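Local atomic coordinates of transcriptional regulator, marR family, putative (Sulfolobus solfataricus, PDB entry 3F3X), a protein that probably binds DNA as a dimeric winged helix-turn-helix transcription factor of the MarR family. Residues 22-27 and 116-121; 30-35 and 108-113; 36-41 and 68-73; 41-46 and 101-106. All coordinates share one frame; numbering follows the deposited sequence.

Interaction 1 (22-27 and 116-121); sequences IKEFNN and NEMLSD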
loop_
_atom_site.group_PDB
_atom_site.type_symbol
_atom_site.label_atom_id
_atom_site.label_comp_id
_atom_site.label_asym_id
_atom_site.label_seq_id
_atom_site.Cartn_x
_atom_site.Cartn_y
_atom_site.Cartn_z
ATOM N N ILE A 22 -5.840 3.822 -2.054
ATOM C CA ILE A 22 -6.767 2.697 -1.969
ATOM C C ILE A 22 -8.092 3.107 -1.342
ATOM O O ILE A 22 -9.143 2.597 -1.720
ATOM C CB ILE A 22 -6.197 1.515 -1.155
ATOM C CG1 ILE A 22 -7.137 0.315 -1.292
ATOM C CG2 ILE A 22 -6.059 1.898 0.315
ATOM C CD1 ILE A 22 -6.701 -0.909 -0.534
ATOM N N LYS A 23 -8.044 4.020 -0.377
ATOM C CA LYS A 23 -9.269 4.475 0.261
ATOM C C LYS A 23 -10.119 5.183 -0.787
ATOM O O LYS A 23 -11.333 4.988 -0.858
ATOM C CB LYS A 23 -8.967 5.443 1.411
ATOM C CG LYS A 23 -10.221 5.905 2.146
ATOM C CD LYS A 23 -9.926 6.994 3.170
ATOM C CE LYS A 23 -11.216 7.509 3.796
ATOM N NZ LYS A 23 -10.978 8.663 4.710
ATOM N N GLU A 24 -9.475 6.008 -1.604
ATOM C CA GLU A 24 -10.188 6.735 -2.645
ATOM C C GLU A 24 -10.691 5.782 -3.718
ATOM O O GLU A 24 -11.827 5.902 -4.182
ATOM C CB GLU A 24 -9.287 7.795 -3.274
ATOM C CG GLU A 24 -8.915 8.908 -2.315
ATOM C CD GLU A 24 -8.897 10.260 -2.992
ATOM O OE1 GLU A 24 -9.926 10.629 -3.597
ATOM O OE2 GLU A 24 -7.860 10.954 -2.917
ATOM N N PHE A 25 -9.845 4.829 -4.097
ATOM C CA PHE A 25 -10.209 3.842 -5.111
ATOM C C PHE A 25 -11.411 3.015 -4.672
ATOM O O PHE A 25 -12.391 2.898 -5.410
ATOM C CB PHE A 25 -9.030 2.905 -5.398
ATOM C CG PHE A 25 -7.921 3.537 -6.192
ATOM C CD1 PHE A 25 -7.989 4.871 -6.577
ATOM C CD2 PHE A 25 -6.810 2.786 -6.570
ATOM C CE1 PHE A 25 -6.963 5.455 -7.321
ATOM C CE2 PHE A 25 -5.778 3.360 -7.314
ATOM C CZ PHE A 25 -5.858 4.699 -7.693
ATOM N N ASN A 26 -11.334 2.437 -3.474
ATOM C CA ASN A 26 -12.432 1.620 -2.963
ATOM C C ASN A 26 -13.711 2.429 -2.744
ATOM O O ASN A 26 -14.813 1.918 -2.952
ATOM C CB ASN A 26 -12.038 0.932 -1.648
ATOM C CG ASN A 26 -11.080 -0.233 -1.858
ATOM O OD1 ASN A 26 -11.021 -0.816 -2.939
ATOM N ND2 ASN A 26 -10.341 -0.588 -0.813
ATOM N N ASN A 27 -13.563 3.686 -2.328
ATOM C CA ASN A 27 -14.715 4.544 -2.093
ATOM C C ASN A 27 -15.435 4.812 -3.414
ATOM O O ASN A 27 -16.651 4.626 -3.517
ATOM C CB ASN A 27 -14.301 5.874 -1.466
ATOM C CG ASN A 27 -15.473 6.806 -1.299
ATOM O OD1 ASN A 27 -15.510 7.892 -1.882
ATOM N ND2 ASN A 27 -16.452 6.381 -0.512
ATOM N N ASN A 116 -5.959 10.379 -13.285
ATOM C CA ASN A 116 -5.572 11.465 -14.169
ATOM C C ASN A 116 -5.889 12.803 -13.512
ATOM O O ASN A 116 -5.087 13.728 -13.558
ATOM C CB ASN A 116 -6.331 11.358 -15.491
ATOM C CG ASN A 116 -6.130 12.576 -16.397
ATOM O OD1 ASN A 116 -6.952 13.498 -16.413
ATOM N ND2 ASN A 116 -5.042 12.575 -17.163
ATOM N N GLU A 117 -7.067 12.898 -12.904
ATOM C CA GLU A 117 -7.479 14.151 -12.253
ATOM C C GLU A 117 -6.522 14.533 -11.139
ATOM O O GLU A 117 -6.069 15.663 -11.029
ATOM C CB GLU A 117 -8.881 14.041 -11.641
ATOM C CG GLU A 117 -8.918 13.318 -10.287
ATOM C CD GLU A 117 -10.219 13.499 -9.533
ATOM O OE1 GLU A 117 -10.248 14.331 -8.598
ATOM O OE2 GLU A 117 -11.216 12.825 -9.874
ATOM N N MET A 118 -6.200 13.552 -10.321
ATOM C CA MET A 118 -5.340 13.790 -9.193
ATOM C C MET A 118 -3.904 14.093 -9.527
ATOM O O MET A 118 -3.325 14.997 -8.928
ATOM C CB MET A 118 -5.383 12.614 -8.232
ATOM C CG MET A 118 -6.758 12.291 -7.676
ATOM S SD MET A 118 -6.544 11.091 -6.305
ATOM C CE MET A 118 -6.087 9.538 -7.168
ATOM N N LEU A 119 -3.339 13.365 -10.487
ATOM C CA LEU A 119 -1.931 13.515 -10.841
ATOM C C LEU A 119 -1.727 14.265 -12.139
ATOM O O LEU A 119 -0.749 14.044 -12.856
ATOM C CB LEU A 119 -1.292 12.126 -10.958
ATOM C CG LEU A 119 -1.452 11.167 -9.773
ATOM C CD1 LEU A 119 -0.662 9.876 -10.022
ATOM C CD2 LEU A 119 -0.961 11.856 -8.504
ATOM N N SER A 120 -2.649 15.171 -12.427
ATOM C CA SER A 120 -2.601 15.944 -13.652
ATOM C C SER A 120 -1.282 16.664 -13.914
ATOM O O SER A 120 -0.813 16.697 -15.051
ATOM C CB SER A 120 -3.741 16.962 -13.659
ATOM O OG SER A 120 -3.620 17.860 -12.571
ATOM N N ASP A 121 -0.685 17.237 -12.875
ATOM C CA ASP A 121 0.561 17.978 -13.052
ATOM C C ASP A 121 1.846 17.210 -12.740
ATOM O O ASP A 121 2.904 17.815 -12.549
ATOM C CB ASP A 121 0.524 19.265 -12.220
ATOM C CG ASP A 121 0.568 19.000 -10.726
ATOM O OD1 ASP A 121 0.491 17.820 -10.317
ATOM O OD2 ASP A 121 0.677 19.980 -9.961
#

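Interaction 2 (30-35 and 108-113); sequences GKLMNL and NEVLRN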
loop_
_atom_site.group_PDB
_atom_site.type_symbol
_atom_site.label_atom_id
_atom_site.label_comp_id
_atom_site.label_asym_id
_atom_site.label_seq_id
_atom_site.Cartn_x
_atom_site.Cartn_y
_atom_site.Cartn_z
ATOM N N GLY A 30 -16.611 1.516 -5.035
ATOM C CA GLY A 30 -17.622 0.973 -4.145
ATOM C C GLY A 30 -18.952 1.675 -4.269
ATOM O O GLY A 30 -19.998 1.040 -4.452
ATOM N N LYS A 31 -18.918 3.002 -4.209
ATOM C CA LYS A 31 -20.148 3.780 -4.302
ATOM C C LYS A 31 -20.765 3.833 -5.694
ATOM O O LYS A 31 -21.985 3.816 -5.833
ATOM C CB LYS A 31 -19.894 5.182 -3.748
ATOM C CG LYS A 31 -19.607 5.130 -2.262
ATOM C CD LYS A 31 -19.310 6.478 -1.681
ATOM C CE LYS A 31 -19.301 6.385 -0.171
ATOM N NZ LYS A 31 -18.926 7.679 0.447
ATOM N N LEU A 32 -19.928 3.856 -6.725
ATOM C CA LEU A 32 -20.430 3.919 -8.099
ATOM C C LEU A 32 -20.737 2.563 -8.732
ATOM O O LEU A 32 -21.668 2.434 -9.537
ATOM C CB LEU A 32 -19.421 4.658 -8.991
ATOM C CG LEU A 32 -19.122 6.112 -8.613
ATOM C CD1 LEU A 32 -18.083 6.685 -9.549
ATOM C CD2 LEU A 32 -20.397 6.931 -8.678
ATOM N N MET A 33 -19.966 1.545 -8.359
ATOM C CA MET A 33 -20.147 0.231 -8.968
ATOM C C MET A 33 -20.238 -0.965 -8.026
ATOM O O MET A 33 -20.398 -2.098 -8.480
ATOM C CB MET A 33 -19.013 -0.005 -9.967
ATOM C CG MET A 33 -18.855 1.111 -10.987
ATOM S SD MET A 33 -17.468 0.864 -12.106
ATOM C CE MET A 33 -18.181 -0.348 -13.238
ATOM N N ASN A 34 -20.144 -0.713 -6.726
ATOM C CA ASN A 34 -20.199 -1.774 -5.732
ATOM C C ASN A 34 -19.065 -2.759 -6.007
ATOM O O ASN A 34 -19.229 -3.975 -5.899
ATOM C CB ASN A 34 -21.561 -2.479 -5.779
ATOM C CG ASN A 34 -21.732 -3.490 -4.668
ATOM O OD1 ASN A 34 -21.343 -3.246 -3.526
ATOM N ND2 ASN A 34 -22.331 -4.634 -4.993
ATOM N N LEU A 35 -17.914 -2.206 -6.381
ATOM C CA LEU A 35 -16.719 -2.993 -6.661
ATOM C C LEU A 35 -15.583 -2.455 -5.815
ATOM O O LEU A 35 -15.646 -1.330 -5.322
ATOM C CB LEU A 35 -16.310 -2.884 -8.135
ATOM C CG LEU A 35 -17.214 -3.477 -9.214
ATOM C CD1 LEU A 35 -16.585 -3.218 -10.585
ATOM C CD2 LEU A 35 -17.398 -4.976 -8.974
ATOM N N ASN A 108 -12.391 0.738 -15.415
ATOM C CA ASN A 108 -11.146 1.292 -15.938
ATOM C C ASN A 108 -11.311 2.792 -16.157
ATOM O O ASN A 108 -10.431 3.579 -15.810
ATOM C CB ASN A 108 -10.772 0.621 -17.264
ATOM C CG ASN A 108 -9.571 1.274 -17.930
ATOM O OD1 ASN A 108 -9.690 1.888 -18.993
ATOM N ND2 ASN A 108 -8.411 1.150 -17.305
ATOM N N GLU A 109 -12.443 3.181 -16.735
ATOM C CA GLU A 109 -12.722 4.590 -16.992
ATOM C C GLU A 109 -12.757 5.384 -15.685
ATOM O O GLU A 109 -12.185 6.471 -15.596
ATOM C CB GLU A 109 -14.067 4.747 -17.702
ATOM C CG GLU A 109 -14.276 6.129 -18.287
ATOM C CD GLU A 109 -13.805 6.224 -19.724
ATOM O OE1 GLU A 109 -12.763 5.617 -20.060
ATOM O OE2 GLU A 109 -14.477 6.914 -20.518
ATOM N N VAL A 110 -13.446 4.841 -14.684
ATOM C CA VAL A 110 -13.559 5.491 -13.381
ATOM C C VAL A 110 -12.187 5.703 -12.737
ATOM O O VAL A 110 -11.862 6.810 -12.307
ATOM C CB VAL A 110 -14.444 4.658 -12.408
ATOM C CG1 VAL A 110 -14.305 5.186 -10.987
ATOM C CG2 VAL A 110 -15.899 4.719 -12.843
ATOM N N LEU A 111 -11.383 4.645 -12.674
ATOM C CA LEU A 111 -10.060 4.739 -12.062
ATOM C C LEU A 111 -9.077 5.601 -12.846
ATOM O O LEU A 111 -8.312 6.369 -12.256
ATOM C CB LEU A 111 -9.465 3.343 -11.863
ATOM C CG LEU A 111 -10.185 2.479 -10.827
ATOM C CD1 LEU A 111 -9.451 1.146 -10.663
ATOM C CD2 LEU A 111 -10.242 3.227 -9.495
ATOM N N ARG A 112 -9.098 5.468 -14.170
ATOM C CA ARG A 112 -8.204 6.226 -15.045
ATOM C C ARG A 112 -8.438 7.735 -14.918
ATOM O O ARG A 112 -7.486 8.517 -14.817
ATOM C CB ARG A 112 -8.422 5.801 -16.496
ATOM C CG ARG A 112 -7.348 6.257 -17.471
ATOM C CD ARG A 112 -7.842 6.070 -18.898
ATOM N NE ARG A 112 -9.001 6.924 -19.148
ATOM C CZ ARG A 112 -9.934 6.686 -20.064
ATOM N NH1 ARG A 112 -9.859 5.608 -20.835
ATOM N NH2 ARG A 112 -10.951 7.528 -20.200
ATOM N N ASN A 113 -9.704 8.141 -14.940
ATOM C CA ASN A 113 -10.045 9.558 -14.823
ATOM C C ASN A 113 -9.695 10.083 -13.435
ATOM O O ASN A 113 -9.183 11.195 -13.295
ATOM C CB ASN A 113 -11.539 9.786 -15.099
ATOM C CG ASN A 113 -11.910 9.534 -16.551
ATOM O OD1 ASN A 113 -11.079 9.676 -17.442
ATOM N ND2 ASN A 113 -13.165 9.171 -16.795
#

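Interaction 3 (36-41 and 68-73); sequences SYLDFS and TAAVDK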
loop_
_atom_site.group_PDB
_atom_site.type_symbol
_atom_site.label_atom_id
_atom_site.label_comp_id
_atom_site.label_asym_id
_atom_site.label_seq_id
_atom_site.Cartn_x
_atom_site.Cartn_y
_atom_site.Cartn_z
ATOM N N SER A 36 -14.544 -3.266 -5.652
ATOM C CA SER A 36 -13.370 -2.860 -4.899
ATOM C C SER A 36 -12.222 -2.738 -5.894
ATOM O O SER A 36 -12.363 -3.094 -7.066
ATOM C CB SER A 36 -13.015 -3.905 -3.844
ATOM O OG SER A 36 -12.524 -5.091 -4.448
ATOM N N TYR A 37 -11.087 -2.239 -5.429
ATOM C CA TYR A 37 -9.925 -2.096 -6.289
ATOM C C TYR A 37 -9.407 -3.475 -6.685
ATOM O O TYR A 37 -8.959 -3.678 -7.813
ATOM C CB TYR A 37 -8.830 -1.324 -5.565
ATOM C CG TYR A 37 -7.601 -1.058 -6.401
ATOM C CD1 TYR A 37 -7.706 -0.547 -7.695
ATOM C CD2 TYR A 37 -6.328 -1.251 -5.872
ATOM C CE1 TYR A 37 -6.571 -0.226 -8.439
ATOM C CE2 TYR A 37 -5.188 -0.932 -6.604
ATOM C CZ TYR A 37 -5.317 -0.416 -7.882
ATOM O OH TYR A 37 -4.181 -0.057 -8.574
ATOM N N LEU A 38 -9.467 -4.420 -5.752
ATOM C CA LEU A 38 -9.008 -5.777 -6.032
ATOM C C LEU A 38 -9.913 -6.400 -7.087
ATOM O O LEU A 38 -9.455 -7.178 -7.924
ATOM C CB LEU A 38 -9.029 -6.635 -4.763
ATOM C CG LEU A 38 -8.526 -8.072 -4.950
ATOM C CD1 LEU A 38 -7.097 -8.046 -5.467
ATOM C CD2 LEU A 38 -8.596 -8.827 -3.626
ATOM N N ASP A 39 -11.202 -6.064 -7.032
ATOM C CA ASP A 39 -12.172 -6.570 -8.001
ATOM C C ASP A 39 -11.725 -6.116 -9.387
ATOM O O ASP A 39 -11.734 -6.893 -10.345
ATOM C CB ASP A 39 -13.567 -6.000 -7.734
ATOM C CG ASP A 39 -14.244 -6.615 -6.523
ATOM O OD1 ASP A 39 -15.228 -6.005 -6.050
ATOM O OD2 ASP A 39 -13.820 -7.698 -6.056
ATOM N N PHE A 40 -11.353 -4.843 -9.486
ATOM C CA PHE A 40 -10.891 -4.286 -10.747
ATOM C C PHE A 40 -9.663 -5.045 -11.256
ATOM O O PHE A 40 -9.577 -5.381 -12.437
ATOM C CB PHE A 40 -10.531 -2.809 -10.580
ATOM C CG PHE A 40 -9.610 -2.290 -11.645
ATOM C CD1 PHE A 40 -10.071 -2.052 -12.940
ATOM C CD2 PHE A 40 -8.264 -2.075 -11.363
ATOM C CE1 PHE A 40 -9.198 -1.602 -13.935
ATOM C CE2 PHE A 40 -7.389 -1.628 -12.345
ATOM C CZ PHE A 40 -7.852 -1.391 -13.634
ATOM N N SER A 41 -8.712 -5.298 -10.363
ATOM C CA SER A 41 -7.491 -6.012 -10.737
ATOM C C SER A 41 -7.779 -7.412 -11.280
ATOM O O SER A 41 -7.188 -7.838 -12.278
ATOM C CB SER A 41 -6.553 -6.117 -9.533
ATOM O OG SER A 41 -6.117 -4.835 -9.120
ATOM N N THR A 68 -10.017 -15.547 -3.169
ATOM C CA THR A 68 -11.219 -16.374 -3.108
ATOM C C THR A 68 -12.437 -15.571 -2.671
ATOM O O THR A 68 -13.524 -15.721 -3.233
ATOM C CB THR A 68 -11.043 -17.551 -2.132
ATOM O OG1 THR A 68 -9.903 -18.325 -2.518
ATOM C CG2 THR A 68 -12.276 -18.444 -2.149
ATOM N N ALA A 69 -12.256 -14.727 -1.659
ATOM C CA ALA A 69 -13.347 -13.901 -1.159
ATOM C C ALA A 69 -13.829 -12.956 -2.256
ATOM O O ALA A 69 -15.031 -12.799 -2.457
ATOM C CB ALA A 69 -12.891 -13.100 0.059
ATOM N N ALA A 70 -12.887 -12.336 -2.962
ATOM C CA ALA A 70 -13.219 -11.408 -4.041
ATOM C C ALA A 70 -13.937 -12.127 -5.180
ATOM O O ALA A 70 -14.962 -11.657 -5.668
ATOM C CB ALA A 70 -11.952 -10.730 -4.563
ATOM N N VAL A 71 -13.397 -13.270 -5.598
ATOM C CA VAL A 71 -13.995 -14.050 -6.679
ATOM C C VAL A 71 -15.395 -14.535 -6.310
ATOM O O VAL A 71 -16.281 -14.598 -7.164
ATOM C CB VAL A 71 -13.097 -15.261 -7.049
ATOM C CG1 VAL A 71 -13.797 -16.153 -8.069
ATOM C CG2 VAL A 71 -11.767 -14.758 -7.606
ATOM N N ASP A 72 -15.607 -14.873 -5.039
ATOM C CA ASP A 72 -16.929 -15.325 -4.619
ATOM C C ASP A 72 -17.973 -14.269 -4.976
ATOM O O ASP A 72 -19.035 -14.591 -5.506
ATOM C CB ASP A 72 -16.986 -15.576 -3.107
ATOM C CG ASP A 72 -16.215 -16.813 -2.681
ATOM O OD1 ASP A 72 -16.093 -17.766 -3.482
ATOM O OD2 ASP A 72 -15.747 -16.832 -1.522
ATOM N N LYS A 73 -17.671 -13.007 -4.685
ATOM C CA LYS A 73 -18.610 -11.931 -4.979
ATOM C C LYS A 73 -18.715 -11.671 -6.473
ATOM O O LYS A 73 -19.815 -11.516 -7.007
ATOM C CB LYS A 73 -18.205 -10.653 -4.245
ATOM C CG LYS A 73 -19.224 -10.220 -3.202
ATOM C CD LYS A 73 -18.640 -9.248 -2.192
ATOM C CE LYS A 73 -19.637 -8.973 -1.074
ATOM N NZ LYS A 73 -19.046 -8.165 0.031
#

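Interaction 4 (41-46 and 101-106); sequences SILKAT and RQVLLE. With SO4 (sulfate ion), chain B.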
loop_
_atom_site.group_PDB
_atom_site.type_symbol
_atom_site.label_atom_id
_atom_site.label_comp_id
_atom_site.label_asym_id
_atom_site.label_seq_id
_atom_site.Cartn_x
_atom_site.Cartn_y
_atom_site.Cartn_z
ATOM N N SER A 41 -8.712 -5.298 -10.363
ATOM C CA SER A 41 -7.491 -6.012 -10.737
ATOM C C SER A 41 -7.779 -7.412 -11.280
ATOM O O SER A 41 -7.188 -7.838 -12.278
ATOM C CB SER A 41 -6.553 -6.117 -9.533
ATOM O OG SER A 41 -6.117 -4.835 -9.120
ATOM N N ILE A 42 -8.679 -8.130 -10.616
ATOM C CA ILE A 42 -9.030 -9.476 -11.044
ATOM C C ILE A 42 -9.674 -9.428 -12.425
ATOM O O ILE A 42 -9.354 -10.243 -13.297
ATOM C CB ILE A 42 -9.985 -10.151 -10.027
ATOM C CG1 ILE A 42 -9.226 -10.403 -8.717
ATOM C CG2 ILE A 42 -10.544 -11.463 -10.598
ATOM C CD1 ILE A 42 -10.097 -10.928 -7.592
ATOM N N LEU A 43 -10.575 -8.473 -12.631
ATOM C CA LEU A 43 -11.219 -8.343 -13.929
ATOM C C LEU A 43 -10.177 -8.028 -15.004
ATOM O O LEU A 43 -10.212 -8.596 -16.088
ATOM C CB LEU A 43 -12.291 -7.248 -13.897
ATOM C CG LEU A 43 -13.525 -7.590 -13.050
ATOM C CD1 LEU A 43 -14.495 -6.412 -13.024
ATOM C CD2 LEU A 43 -14.220 -8.816 -13.629
ATOM N N LYS A 44 -9.238 -7.136 -14.704
ATOM C CA LYS A 44 -8.224 -6.797 -15.698
ATOM C C LYS A 44 -7.377 -8.009 -16.095
ATOM O O LYS A 44 -7.195 -8.289 -17.282
ATOM C CB LYS A 44 -7.306 -5.689 -15.183
ATOM C CG LYS A 44 -6.213 -5.302 -16.187
ATOM C CD LYS A 44 -5.282 -4.239 -15.627
ATOM C CE LYS A 44 -4.186 -3.887 -16.628
ATOM N NZ LYS A 44 -3.185 -2.955 -16.026
ATOM N N ALA A 45 -6.864 -8.731 -15.102
ATOM C CA ALA A 45 -6.026 -9.898 -15.371
ATOM C C ALA A 45 -6.759 -11.002 -16.145
ATOM O O ALA A 45 -6.195 -11.605 -17.067
ATOM C CB ALA A 45 -5.483 -10.456 -14.061
ATOM N N THR A 46 -8.005 -11.278 -15.765
ATOM C CA THR A 46 -8.769 -12.316 -16.451
ATOM C C THR A 46 -9.253 -11.861 -17.829
ATOM O O THR A 46 -9.520 -12.691 -18.694
ATOM C CB THR A 46 -9.980 -12.809 -15.602
ATOM O OG1 THR A 46 -10.841 -11.711 -15.277
ATOM C CG2 THR A 46 -9.485 -13.476 -14.306
ATOM N N ARG A 101 -16.463 -8.133 -18.817
ATOM C CA ARG A 101 -15.669 -7.304 -19.724
ATOM C C ARG A 101 -16.267 -5.905 -19.827
ATOM O O ARG A 101 -15.545 -4.910 -19.907
ATOM C CB ARG A 101 -15.590 -7.937 -21.117
ATOM C CG ARG A 101 -14.768 -9.221 -21.171
ATOM C CD ARG A 101 -14.569 -9.694 -22.605
ATOM N NE ARG A 101 -13.891 -10.987 -22.678
ATOM C CZ ARG A 101 -12.574 -11.167 -22.603
ATOM N NH1 ARG A 101 -11.749 -10.138 -22.453
ATOM N NH2 ARG A 101 -12.079 -12.397 -22.676
ATOM N N GLN A 102 -17.591 -5.835 -19.813
ATOM C CA GLN A 102 -18.276 -4.555 -19.900
ATOM C C GLN A 102 -18.049 -3.748 -18.621
ATOM O O GLN A 102 -17.789 -2.545 -18.675
ATOM C CB GLN A 102 -19.772 -4.785 -20.145
ATOM C CG GLN A 102 -20.636 -3.545 -20.010
ATOM C CD GLN A 102 -22.058 -3.775 -20.499
ATOM O OE1 GLN A 102 -22.669 -4.812 -20.214
ATOM N NE2 GLN A 102 -22.597 -2.805 -21.232
ATOM N N VAL A 103 -18.136 -4.413 -17.473
ATOM C CA VAL A 103 -17.923 -3.739 -16.199
ATOM C C VAL A 103 -16.476 -3.273 -16.086
ATOM O O VAL A 103 -16.208 -2.189 -15.566
ATOM C CB VAL A 103 -18.286 -4.657 -15.009
ATOM C CG1 VAL A 103 -17.822 -4.040 -13.700
ATOM C CG2 VAL A 103 -19.794 -4.848 -14.958
ATOM N N LEU A 104 -15.540 -4.081 -16.579
ATOM C CA LEU A 104 -14.135 -3.695 -16.536
ATOM C C LEU A 104 -13.903 -2.385 -17.295
ATOM O O LEU A 104 -13.145 -1.523 -16.841
ATOM C CB LEU A 104 -13.257 -4.788 -17.141
ATOM C CG LEU A 104 -11.793 -4.399 -17.363
ATOM C CD1 LEU A 104 -11.152 -3.962 -16.045
ATOM C CD2 LEU A 104 -11.042 -5.587 -17.948
ATOM N N LEU A 105 -14.546 -2.237 -18.451
ATOM C CA LEU A 105 -14.394 -1.019 -19.249
ATOM C C LEU A 105 -14.812 0.199 -18.435
ATOM O O LEU A 105 -14.143 1.233 -18.450
ATOM C CB LEU A 105 -15.236 -1.096 -20.525
ATOM C CG LEU A 105 -14.799 -2.097 -21.598
ATOM C CD1 LEU A 105 -15.804 -2.092 -22.748
ATOM C CD2 LEU A 105 -13.401 -1.733 -22.098
ATOM N N GLU A 106 -15.921 0.064 -17.717
ATOM C CA GLU A 106 -16.438 1.144 -16.887
ATOM C C GLU A 106 -15.527 1.408 -15.690
ATOM O O GLU A 106 -15.206 2.558 -15.395
ATOM C CB GLU A 106 -17.849 0.797 -16.407
ATOM C CG GLU A 106 -18.887 0.761 -17.523
ATOM C CD GLU A 106 -20.205 0.148 -17.089
ATOM O OE1 GLU A 106 -20.477 0.110 -15.868
ATOM O OE2 GLU A 106 -20.976 -0.290 -17.971
HETATM S S SO4 B . -1.780 -4.990 -13.316
HETATM O O1 SO4 B . -1.872 -4.015 -12.211
HETATM O O2 SO4 B . -3.118 -5.519 -13.617
HETATM O O3 SO4 B . -0.892 -6.103 -12.920
HETATM O O4 SO4 B . -1.243 -4.311 -14.507
#

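Interaction 1 (22-27 and 116-121)
Met118, near the end of helix 98-118, reaches out to Glu24 and Phe25 of helix 3-33, in the helical part of a MarR-type winged helix-turn-helix subunit that packs against its partner. Within the two segments Met118 makes the whole contact. Its chain and that of Glu24 lie alongside each other, running opposite ways, with SD of Met118 3.6 Å from Glu24 OE2. A bend at the last torsion (chi3 -72°) swings the methyl group off the line of the chain, toward the ring of Phe25; CE stands obliquely to that ring, 4.2 Å from CE1. The same ring is packed on Leu111, Leu114 and Val115 of helix 98-118, while Met11 of the second subunit also touches it, so Met118 joins a buried apolar cluster round the Phe25 ring. With Leu119 the backbone leaves helical angles, and its carbonyl O accepts a hydrogen bond from Lys7 NZ of the second subunit. Asp121 closes the segment at the subunit interface, where its carbonyl O accepts from Lys134 NZ of the second subunit and its carboxylate forms a salt bridge from OD2 to NH2 of Arg138 of that subunit.

Interaction 2 (30-35 and 108-113)
No ring or other flat side chain stands between Leu32, Met33 and Val110; the contact is made by aliphatic and thioether atoms alone. On segment 108-113 the guanidinium of Arg112 forms a salt bridge through NH2 with Glu109 OE1 at 2.6 Å and makes a weak, long bond to Asn113 OD1. Val110 lies between Leu32 and Met33, its two methyls serving different partners. With CG1 opposite the backbone N (chi1 168°), that branch meets Leu32 CD1 at 4.3 Å, while CG2 turns to the sulfur of Met33, with SD 4.2 Å away. Leu32 therefore covers one branch from the solvent-exposed side and Met33 the other. Beyond its sulfur the Met33 chain bends, and its side chain goes on to Val103, Glu106 and Ala107 of helix 98-118. Arg28 and Leu29, a turn earlier on helix 3-33, also touch Val110. Just after Met33 the chain turns at Asn34, which has a positive phi of 59°, and so leaves helix 3-33 for the short link to helix 37-48. Such aliphatic packing at the surface joins the end of the long first helix to the helix that follows the wing in the winged helix-turn-helix fold of MarR proteins.

Interaction 3 (36-41 and 68-73)
Two torsions bring Leu38 and Asp39 against Ala70: Leu38 carries its CG opposite the backbone N (chi1 -178°), whereas Asp39 turns its CG opposite the carbonyl carbon (chi1 -74°). The single methyl of Ala70 is received between them, with CB 4.0 Å from Leu38 CD2 and 3.9 Å from Asp39 OD2. No hydrogen bond crosses here, and so small a side chain lets the backbones come close, Asp39 CA to Ala70 CA being 6.3 Å. In the winged helix-turn-helix of MarR proteins helix 64-76 probably corresponds to the recognition helix, and this contact seats it on the start of helix 37-48. With an alanine at Asp39, Ser36 N would probably lose its carboxylate acceptor and the Ala70 methyl part of its cover. That helix start is fixed by a capping box: Asp39 N donates to Ser36 OG at 3.1 Å, and Ser36 N returns a bond to Asp39 OD1 at 2.9 Å, meeting the oxygen from above the carboxylate plane, 46° out of it.

Interaction 4 (41-46 and 101-106)
The carbonyl oxygen of Ile42, next to the Leu43 that meets Leu104, is gripped by two donors of one residue: Thr46 N at 3.0 Å and Thr46 OG1 at 2.9 Å reach Ile42 O from opposite faces of its plane, the hydroxyl tilted 28° out of it. Thr46 is thereby tied back onto its own helix. Across the contact Leu104 lies over the backbone of segment 41-46. Its CG sits opposite the backbone N (chi1 170°), which sends CD2 to 3.6 Å from Leu43 O and also against Lys44 CA, while CD1 touches CB of Leu43. At the other end of Leu43, CD1 packs on Val103 CG1 at 4.1 Å, the two side chains lying at a slant. In the MarR winged helix-turn-helix this is where helix 37-48 crosses the helix that follows the wing; the segment axes approach to 9.6 Å at an angle of 120°. Arg101 adds a polar tie, its NH1 hydrogen-bonding to Ser47 O. Lys44 points its extended chain to a sulfate, probably from the crystallisation liquor, and NZ hydrogen-bonds to sulfate O4 at 2.8 Å; Tyr60, Arg59 and, from the second subunit, Lys16 and Gln9 also hold the ion. With an alanine in place of Lys44, O4 would probably lose its ammonium donor and the anion one balancing charge. The aliphatic part of that lysine also runs along the anion, its CD 3.2 Å from sulfate O2.

Interactions 1, 2 and 4 follow one another along helix 98-118, with the centre of interaction 2 about 11 Å from those of both neighbours. Leu111 joins three of the contacts: its CD2 is 4.0 Å from Phe25 CD1 of interaction 1, and its CD1 is 3.5 Å from Phe40 CD2 of interaction 3. Met33 CE of interaction 2 rests 3.4 Å from Glu106 CB of interaction 4. Interactions 3 and 4 share Ser41, and Ile42 CD1 lies 3.6 Å from Ala70 CB, so that the probable recognition helix 64-76 is linked through helix 37-48 to helix 98-118. The sulfate of interaction 4 sits between the two subunits, which also meet around interactions 1, 2 and 3.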